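Local structure of metallophosphoesterase (4J6O) at residues A[10-21]-A[58-69]. The protein is the manganese-binding phosphatase domain of bacterial Pnkp, a calcineurin-like phosphoesterase that probably removes 2',3' phosphates during RNA repair. Numbering follows the deposited sequence.
Sequences EHGPFDIIGDIH and RKVLFLGDLVDR. With MN (manganese (II) ion), chain J.
H21 reaches from the loop after strand 14-17 into 65-69, its CB 3.3 Å from D68 O. CG lies 3.8 Å from both D65 O and V67 O. ND1 donates to V67 O (2.8 Å), a bond tilted 16° from the ring plane that helps set the ring's rotation and turns NE2 to the manganese, 2.3 Å away. Beside NE2, CE1 and CD2 lie under R69 NH1, which is 3.3 Å from CE1; D65 O, acceptor for the H21 backbone N-H, covers the opposite face. Histidine suits this place because one nitrogen can be anchored while the other holds metal. D19 OD2 and D65 OD2, also ligands, stand 3.1 Å apart, a closeness the shared cation probably offsets. D65 OD1 accepts from H96 N, orienting the carboxylate; water 3 and two outside atoms complete the site. This is the DxH...GD motif of calcineurin-like phosphoesterases, just beyond parallel strands 14-17 and 59-62. L61 puts CD1 over the F14 ring (CH-pi, 4.0 Å to the centroid), G12 CA covering its other face; apolar residues suit this face, buried against strand 151-154 of the second sheet. At the far end R58, bent at chi3 (70°), matches two N-H groups to D15's two oxygens, NE to OD2 (3.1 Å) and NH1 to OD1; Y36 also bonds D15, and E240 pairs with R58. Strands 89-91 and 232-238 flank the pair, and helices 24-33 and 73-86 cover the I17, V60 and F62 face.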
ATOM      1  N   GLU A  10     -16.947   4.210  -8.498  1.00 39.67           N
ATOM      2  CA  GLU A  10     -16.732   3.069  -7.616  1.00 39.28           C
ATOM      3  C   GLU A  10     -17.164   3.420  -6.193  1.00 37.06           C
ATOM      4  O   GLU A  10     -16.540   4.267  -5.521  1.00 35.85           O
ATOM      5  CB  GLU A  10     -15.267   2.639  -7.658  1.00 42.79           C
ATOM      6  CG  GLU A  10     -14.828   2.024  -8.985  1.00 54.80           C
ATOM      7  CD  GLU A  10     -15.299   0.573  -9.161  1.00 94.10           C
ATOM      8  OE1 GLU A  10     -15.361  -0.191  -8.155  1.00 58.87           O
ATOM      9  OE2 GLU A  10     -15.611   0.206 -10.319  1.00 89.42           O
ATOM     10  N   HIS A  11     -18.222   2.760  -5.716  1.00 41.72           N
ATOM     11  CA  HIS A  11     -18.799   3.192  -4.448  1.00 40.86           C
ATOM     12  C   HIS A  11     -18.468   2.264  -3.283  1.00 38.68           C
ATOM     13  O   HIS A  11     -18.694   2.624  -2.143  1.00 47.47           O
ATOM     14  CB  HIS A  11     -20.314   3.418  -4.601  1.00 41.26           C
ATOM     15  CG  HIS A  11     -20.662   4.347  -5.727  1.00 49.79           C
ATOM     16  ND1 HIS A  11     -20.464   5.709  -5.652  1.00 43.59           N
ATOM     17  CD2 HIS A  11     -21.138   4.104  -6.971  1.00 51.38           C
ATOM     18  CE1 HIS A  11     -20.837   6.269  -6.793  1.00 41.92           C
ATOM     19  NE2 HIS A  11     -21.252   5.317  -7.611  1.00 44.67           N
ATOM     20  N   GLY A  12     -17.897   1.096  -3.581  1.00 35.94           N
ATOM     21  CA  GLY A  12     -17.520   0.143  -2.559  1.00 35.52           C
ATOM     22  C   GLY A  12     -18.761  -0.649  -2.211  1.00 36.36           C
ATOM     23  O   GLY A  12     -19.678  -0.695  -3.020  1.00 40.83           O
ATOM     24  N   PRO A  13     -18.824  -1.199  -0.997  1.00 36.75           N
ATOM     25  CA  PRO A  13     -17.856  -1.021   0.103  1.00 34.78           C
ATOM     26  C   PRO A  13     -16.411  -1.422  -0.177  1.00 37.15           C
ATOM     27  O   PRO A  13     -16.194  -2.278  -1.035  1.00 35.65           O
ATOM     28  CB  PRO A  13     -18.365  -1.996   1.172  1.00 35.91           C
ATOM     29  CG  PRO A  13     -19.848  -2.041   0.927  1.00 36.27           C
ATOM     30  CD  PRO A  13     -19.985  -2.000  -0.578  1.00 37.14           C
ATOM     31  N   PHE A  14     -15.470  -0.844   0.573  1.00 27.93           N
ATOM     32  CA  PHE A  14     -14.047  -1.161   0.366  1.00 25.63           C
ATOM     33  C   PHE A  14     -13.446  -1.537   1.688  1.00 23.01           C
ATOM     34  O   PHE A  14     -13.871  -1.055   2.732  1.00 28.13           O
ATOM     35  CB  PHE A  14     -13.258   0.078  -0.095  1.00 24.45           C
ATOM     36  CG  PHE A  14     -13.750   0.669  -1.366  1.00 23.67           C
ATOM     37  CD1 PHE A  14     -13.603  -0.011  -2.551  1.00 23.71           C
ATOM     38  CD2 PHE A  14     -14.359   1.930  -1.374  1.00 27.18           C
ATOM     39  CE1 PHE A  14     -14.038   0.551  -3.738  1.00 32.00           C
ATOM     40  CE2 PHE A  14     -14.763   2.511  -2.551  1.00 28.43           C
ATOM     41  CZ  PHE A  14     -14.645   1.823  -3.737  1.00 28.22           C
ATOM     42  N   ASP A  15     -12.449  -2.415   1.645  1.00 25.28           N
ATOM     43  CA  ASP A  15     -11.622  -2.675   2.814  1.00 21.51           C
ATOM     44  C   ASP A  15     -10.234  -2.271   2.422  1.00 17.78           C
ATOM     45  O   ASP A  15      -9.686  -2.783   1.432  1.00 20.03           O
ATOM     46  CB  ASP A  15     -11.721  -4.143   3.191  1.00 23.60           C
ATOM     47  CG  ASP A  15     -13.134  -4.505   3.611  1.00 25.89           C
ATOM     48  OD1 ASP A  15     -13.685  -3.811   4.474  1.00 24.45           O
ATOM     49  OD2 ASP A  15     -13.678  -5.464   3.049  1.00 27.35           O
ATOM     50  N   ILE A  16      -9.743  -1.265   3.126  1.00 17.88           N
ATOM     51  CA  ILE A  16      -8.516  -0.552   2.716  1.00 18.37           C
ATOM     52  C   ILE A  16      -7.375  -1.012   3.611  1.00 16.17           C
ATOM     53  O   ILE A  16      -7.507  -0.979   4.836  1.00 17.91           O
ATOM     54  CB  ILE A  16      -8.707   0.973   2.849  1.00 17.00           C
ATOM     55  CG1 ILE A  16      -9.961   1.430   2.086  1.00 24.41           C
ATOM     56  CG2 ILE A  16      -7.447   1.707   2.319  1.00 16.92           C
ATOM     57  CD1 ILE A  16     -10.330   2.856   2.360  1.00 23.10           C
ATOM     58  N   ILE A  17      -6.287  -1.527   3.020  1.00 16.70           N
ATOM     59  CA  ILE A  17      -5.293  -2.279   3.833  1.00 16.20           C
ATOM     60  C   ILE A  17      -3.936  -1.545   3.724  1.00 17.47           C
ATOM     61  O   ILE A  17      -3.503  -1.169   2.623  1.00 17.52           O
ATOM     62  CB  ILE A  17      -5.156  -3.719   3.331  1.00 16.35           C
ATOM     63  CG1 ILE A  17      -6.475  -4.477   3.638  1.00 19.77           C
ATOM     64  CG2 ILE A  17      -4.039  -4.462   4.070  1.00 18.87           C
ATOM     65  CD1 ILE A  17      -6.551  -5.877   3.146  1.00 23.29           C
ATOM     66  N   GLY A  18      -3.266  -1.381   4.868  1.00 17.49           N
ATOM     67  CA  GLY A  18      -1.983  -0.672   4.920  1.00 17.51           C
ATOM     68  C   GLY A  18      -0.804  -1.551   4.525  1.00 15.15           C
ATOM     69  O   GLY A  18      -0.941  -2.612   3.936  1.00 19.59           O
ATOM     70  N   ASP A  19       0.404  -1.044   4.808  1.00 16.18           N
ATOM     71  CA  ASP A  19       1.611  -1.684   4.283  1.00 13.20           C
ATOM     72  C   ASP A  19       1.754  -3.130   4.738  1.00 15.52           C
ATOM     73  O   ASP A  19       1.777  -3.430   5.942  1.00 18.49           O
ATOM     74  CB  ASP A  19       2.834  -0.941   4.822  1.00 15.10           C
ATOM     75  CG  ASP A  19       2.817   0.526   4.548  1.00 19.80           C
ATOM     76  OD1 ASP A  19       1.804   1.263   4.732  1.00 18.52           O
ATOM     77  OD2 ASP A  19       3.948   1.016   4.197  1.00 18.67           O
ATOM     78  N   ILE A  20       1.949  -3.988   3.753  1.00 16.17           N
ATOM     79  CA  ILE A  20       2.067  -5.400   3.983  1.00 15.37           C
ATOM     80  C   ILE A  20       3.505  -5.888   4.128  1.00 16.15           C
ATOM     81  O   ILE A  20       3.766  -6.723   4.996  1.00 18.54           O
ATOM     82  CB  ILE A  20       1.331  -6.159   2.872  1.00 17.37           C
ATOM     83  CG1 ILE A  20      -0.186  -5.793   2.923  1.00 19.46           C
ATOM     84  CG2 ILE A  20       1.554  -7.657   2.989  1.00 18.00           C
ATOM     85  CD1 ILE A  20      -0.931  -6.095   1.585  1.00 21.61           C
ATOM     86  N   HIS A  21       4.418  -5.305   3.290  1.00 18.87           N
ATOM     87  CA  HIS A  21       5.848  -5.610   3.422  1.00 20.06           C
ATOM     88  C   HIS A  21       6.065  -7.129   3.646  1.00 23.81           C
ATOM     89  O   HIS A  21       6.740  -7.558   4.596  1.00 21.87           O
ATOM     90  CB  HIS A  21       6.459  -4.802   4.570  1.00 18.15           C
ATOM     91  CG  HIS A  21       6.649  -3.362   4.235  1.00 19.52           C
ATOM     92  ND1 HIS A  21       7.380  -2.960   3.135  1.00 18.87           N
ATOM     93  CD2 HIS A  21       6.243  -2.233   4.856  1.00 18.63           C
ATOM     94  CE1 HIS A  21       7.362  -1.645   3.057  1.00 18.57           C
ATOM     95  NE2 HIS A  21       6.697  -1.176   4.099  1.00 17.28           N
ATOM     96  N   ARG A  58     -17.753  -6.997  -1.407  1.00 33.95           N
ATOM     97  CA  ARG A  58     -16.799  -5.975  -0.954  1.00 36.43           C
ATOM     98  C   ARG A  58     -15.544  -6.060  -1.794  1.00 30.53           C
ATOM     99  O   ARG A  58     -15.260  -7.101  -2.375  1.00 30.15           O
ATOM    100  CB  ARG A  58     -16.465  -6.171   0.526  1.00 30.28           C
ATOM    101  CG  ARG A  58     -17.701  -6.101   1.404  1.00 29.15           C
ATOM    102  CD  ARG A  58     -17.316  -6.076   2.878  1.00 30.61           C
ATOM    103  NE  ARG A  58     -16.676  -4.810   3.275  1.00 27.70           N
ATOM    104  CZ  ARG A  58     -17.297  -3.739   3.779  1.00 31.81           C
ATOM    105  NH1 ARG A  58     -16.550  -2.688   4.137  1.00 27.91           N
ATOM    106  NH2 ARG A  58     -18.648  -3.742   3.986  1.00 30.57           N
ATOM    107  N   LYS A  59     -14.812  -4.946  -1.863  1.00 26.43           N
ATOM    108  CA  LYS A  59     -13.564  -4.848  -2.660  1.00 24.25           C
ATOM    109  C   LYS A  59     -12.456  -4.343  -1.769  1.00 24.47           C
ATOM    110  O   LYS A  59     -12.716  -3.637  -0.845  1.00 24.82           O
ATOM    111  CB  LYS A  59     -13.734  -3.938  -3.868  1.00 26.86           C
ATOM    112  CG  LYS A  59     -14.782  -4.495  -4.872  1.00 29.32           C
ATOM    113  CD  LYS A  59     -14.624  -3.822  -6.224  1.00 37.66           C
ATOM    114  CE  LYS A  59     -15.693  -4.409  -7.174  1.00 48.26           C
ATOM    115  NZ  LYS A  59     -15.547  -3.925  -8.567  1.00 58.07           N
ATOM    116  N   VAL A  60     -11.234  -4.740  -2.076  1.00 22.89           N
ATOM    117  CA  VAL A  60     -10.065  -4.346  -1.295  1.00 20.13           C
ATOM    118  C   VAL A  60      -9.317  -3.229  -2.019  1.00 20.81           C
ATOM    119  O   VAL A  60      -9.095  -3.287  -3.249  1.00 23.48           O
ATOM    120  CB  VAL A  60      -9.083  -5.526  -1.104  1.00 21.44           C
ATOM    121  CG1 VAL A  60      -7.799  -5.034  -0.328  1.00 19.74           C
ATOM    122  CG2 VAL A  60      -9.726  -6.679  -0.351  1.00 25.41           C
ATOM    123  N   LEU A  61      -8.833  -2.274  -1.232  1.00 18.95           N
ATOM    124  CA  LEU A  61      -7.932  -1.241  -1.767  1.00 17.48           C
ATOM    125  C   LEU A  61      -6.612  -1.340  -1.030  1.00 19.02           C
ATOM    126  O   LEU A  61      -6.582  -1.135   0.175  1.00 18.54           O
ATOM    127  CB  LEU A  61      -8.529   0.153  -1.533  1.00 20.92           C
ATOM    128  CG  LEU A  61      -9.904   0.398  -2.140  1.00 22.64           C
ATOM    129  CD1 LEU A  61     -10.309   1.834  -1.785  1.00 26.55           C
ATOM    130  CD2 LEU A  61      -9.925   0.202  -3.651  1.00 24.90           C
ATOM    131  N   PHE A  62      -5.536  -1.701  -1.746  1.00 17.34           N
ATOM    132  CA  PHE A  62      -4.222  -1.848  -1.101  1.00 16.70           C
ATOM    133  C   PHE A  62      -3.508  -0.535  -1.218  1.00 18.00           C
ATOM    134  O   PHE A  62      -3.503   0.058  -2.301  1.00 19.10           O
ATOM    135  CB  PHE A  62      -3.398  -2.944  -1.783  1.00 16.48           C
ATOM    136  CG  PHE A  62      -3.903  -4.360  -1.544  1.00 16.85           C
ATOM    137  CD1 PHE A  62      -3.651  -5.016  -0.346  1.00 18.18           C
ATOM    138  CD2 PHE A  62      -4.639  -5.039  -2.525  1.00 19.12           C
ATOM    139  CE1 PHE A  62      -4.125  -6.330  -0.135  1.00 18.93           C
ATOM    140  CE2 PHE A  62      -5.117  -6.361  -2.299  1.00 22.55           C
ATOM    141  CZ  PHE A  62      -4.850  -6.998  -1.102  1.00 20.80           C
ATOM    142  N   LEU A  63      -2.841  -0.138  -0.128  1.00 15.71           N
ATOM    143  CA  LEU A  63      -2.154   1.165  -0.063  1.00 15.70           C
ATOM    144  C   LEU A  63      -0.701   1.054  -0.489  1.00 20.68           C
ATOM    145  O   LEU A  63       0.055   2.062  -0.466  1.00 21.46           O
ATOM    146  CB  LEU A  63      -2.284   1.780   1.307  1.00 16.11           C
ATOM    147  CG  LEU A  63      -3.704   2.107   1.738  1.00 17.00           C
ATOM    148  CD1 LEU A  63      -3.652   2.795   3.114  1.00 16.47           C
ATOM    149  CD2 LEU A  63      -4.325   3.055   0.715  1.00 20.97           C
ATOM    150  N   GLY A  64      -0.338  -0.125  -0.936  1.00 18.51           N
ATOM    151  CA  GLY A  64       0.987  -0.373  -1.485  1.00 20.48           C
ATOM    152  C   GLY A  64       2.016  -0.734  -0.429  1.00 20.50           C
ATOM    153  O   GLY A  64       1.666  -1.074   0.723  1.00 18.58           O
ATOM    154  N   ASP A  65       3.281  -0.665  -0.794  1.00 17.48           N
ATOM    155  CA  ASP A  65       4.413  -1.187   0.020  1.00 16.91           C
ATOM    156  C   ASP A  65       4.153  -2.669   0.312  1.00 18.40           C
ATOM    157  O   ASP A  65       4.118  -3.130   1.458  1.00 19.43           O
ATOM    158  CB  ASP A  65       4.634  -0.380   1.287  1.00 18.78           C
ATOM    159  CG  ASP A  65       5.725   0.715   1.092  1.00 23.92           C
ATOM    160  OD1 ASP A  65       6.091   0.930  -0.071  1.00 19.19           O
ATOM    161  OD2 ASP A  65       6.175   1.342   2.061  1.00 18.58           O
ATOM    162  N   LEU A  66       3.916  -3.403  -0.777  1.00 18.99           N
ATOM    163  CA  LEU A  66       3.719  -4.884  -0.755  1.00 18.72           C
ATOM    164  C   LEU A  66       5.019  -5.625  -0.520  1.00 21.32           C
ATOM    165  O   LEU A  66       5.016  -6.718   0.070  1.00 20.94           O
ATOM    166  CB  LEU A  66       3.137  -5.333  -2.122  1.00 19.86           C
ATOM    167  CG  LEU A  66       1.909  -4.597  -2.599  1.00 22.23           C
ATOM    168  CD1 LEU A  66       1.538  -5.235  -3.970  1.00 25.15           C
ATOM    169  CD2 LEU A  66       0.751  -4.710  -1.607  1.00 18.72           C
ATOM    170  N   VAL A  67       6.136  -5.015  -0.961  1.00 20.23           N
ATOM    171  CA  VAL A  67       7.408  -5.710  -0.972  1.00 21.48           C
ATOM    172  C   VAL A  67       8.357  -5.187   0.090  1.00 21.36           C
ATOM    173  O   VAL A  67       8.046  -4.228   0.773  1.00 22.03           O
ATOM    174  CB  VAL A  67       8.055  -5.579  -2.384  1.00 22.62           C
ATOM    175  CG1 VAL A  67       7.079  -6.087  -3.483  1.00 23.36           C
ATOM    176  CG2 VAL A  67       8.397  -4.122  -2.685  1.00 23.90           C
ATOM    177  N   ASP A  68       9.475  -5.907   0.273  1.00 24.28           N
ATOM    178  CA  ASP A  68      10.553  -5.588   1.227  1.00 21.71           C
ATOM    179  C   ASP A  68      10.278  -6.047   2.642  1.00 25.07           C
ATOM    180  O   ASP A  68       9.115  -6.099   3.065  1.00 22.70           O
ATOM    181  CB  ASP A  68      10.891  -4.093   1.204  1.00 24.12           C
ATOM    182  CG  ASP A  68      11.569  -3.664  -0.121  1.00 27.87           C
ATOM    183  OD1 ASP A  68      11.735  -4.503  -1.025  1.00 27.14           O
ATOM    184  OD2 ASP A  68      11.878  -2.469  -0.237  1.00 29.14           O
ATOM    185  N   ARG A  69      11.347  -6.461   3.330  1.00 25.66           N
ATOM    186  CA  ARG A  69      11.407  -6.702   4.778  1.00 24.51           C
ATOM    187  C   ARG A  69      10.877  -8.041   5.217  1.00 25.77           C
ATOM    188  O   ARG A  69      11.561  -8.801   5.903  1.00 27.32           O
ATOM    189  CB  ARG A  69      10.719  -5.637   5.617  1.00 21.78           C
ATOM    190  CG  ARG A  69      11.383  -4.252   5.507  1.00 24.59           C
ATOM    191  CD  ARG A  69      10.724  -3.270   6.446  1.00 25.47           C
ATOM    192  NE  ARG A  69      11.403  -1.956   6.440  1.00 24.28           N
ATOM    193  CZ  ARG A  69      10.874  -0.849   5.936  1.00 24.51           C
ATOM    194  NH1 ARG A  69       9.677  -0.868   5.338  1.00 23.46           N
ATOM    195  NH2 ARG A  69      11.553   0.306   5.989  1.00 25.04           N
TER
HETATM  196 MN    MN J 508       6.110   1.037   4.194  1.00 18.86          MN
HETATM  197  O   HOH W   1      -0.946  -2.509   0.991  1.00 28.01           O
HETATM  198  O   HOH W   2       0.880   1.265   2.172  1.00 33.18           O
HETATM  199  O   HOH W   3       5.930   0.895   6.490  1.00 20.73           O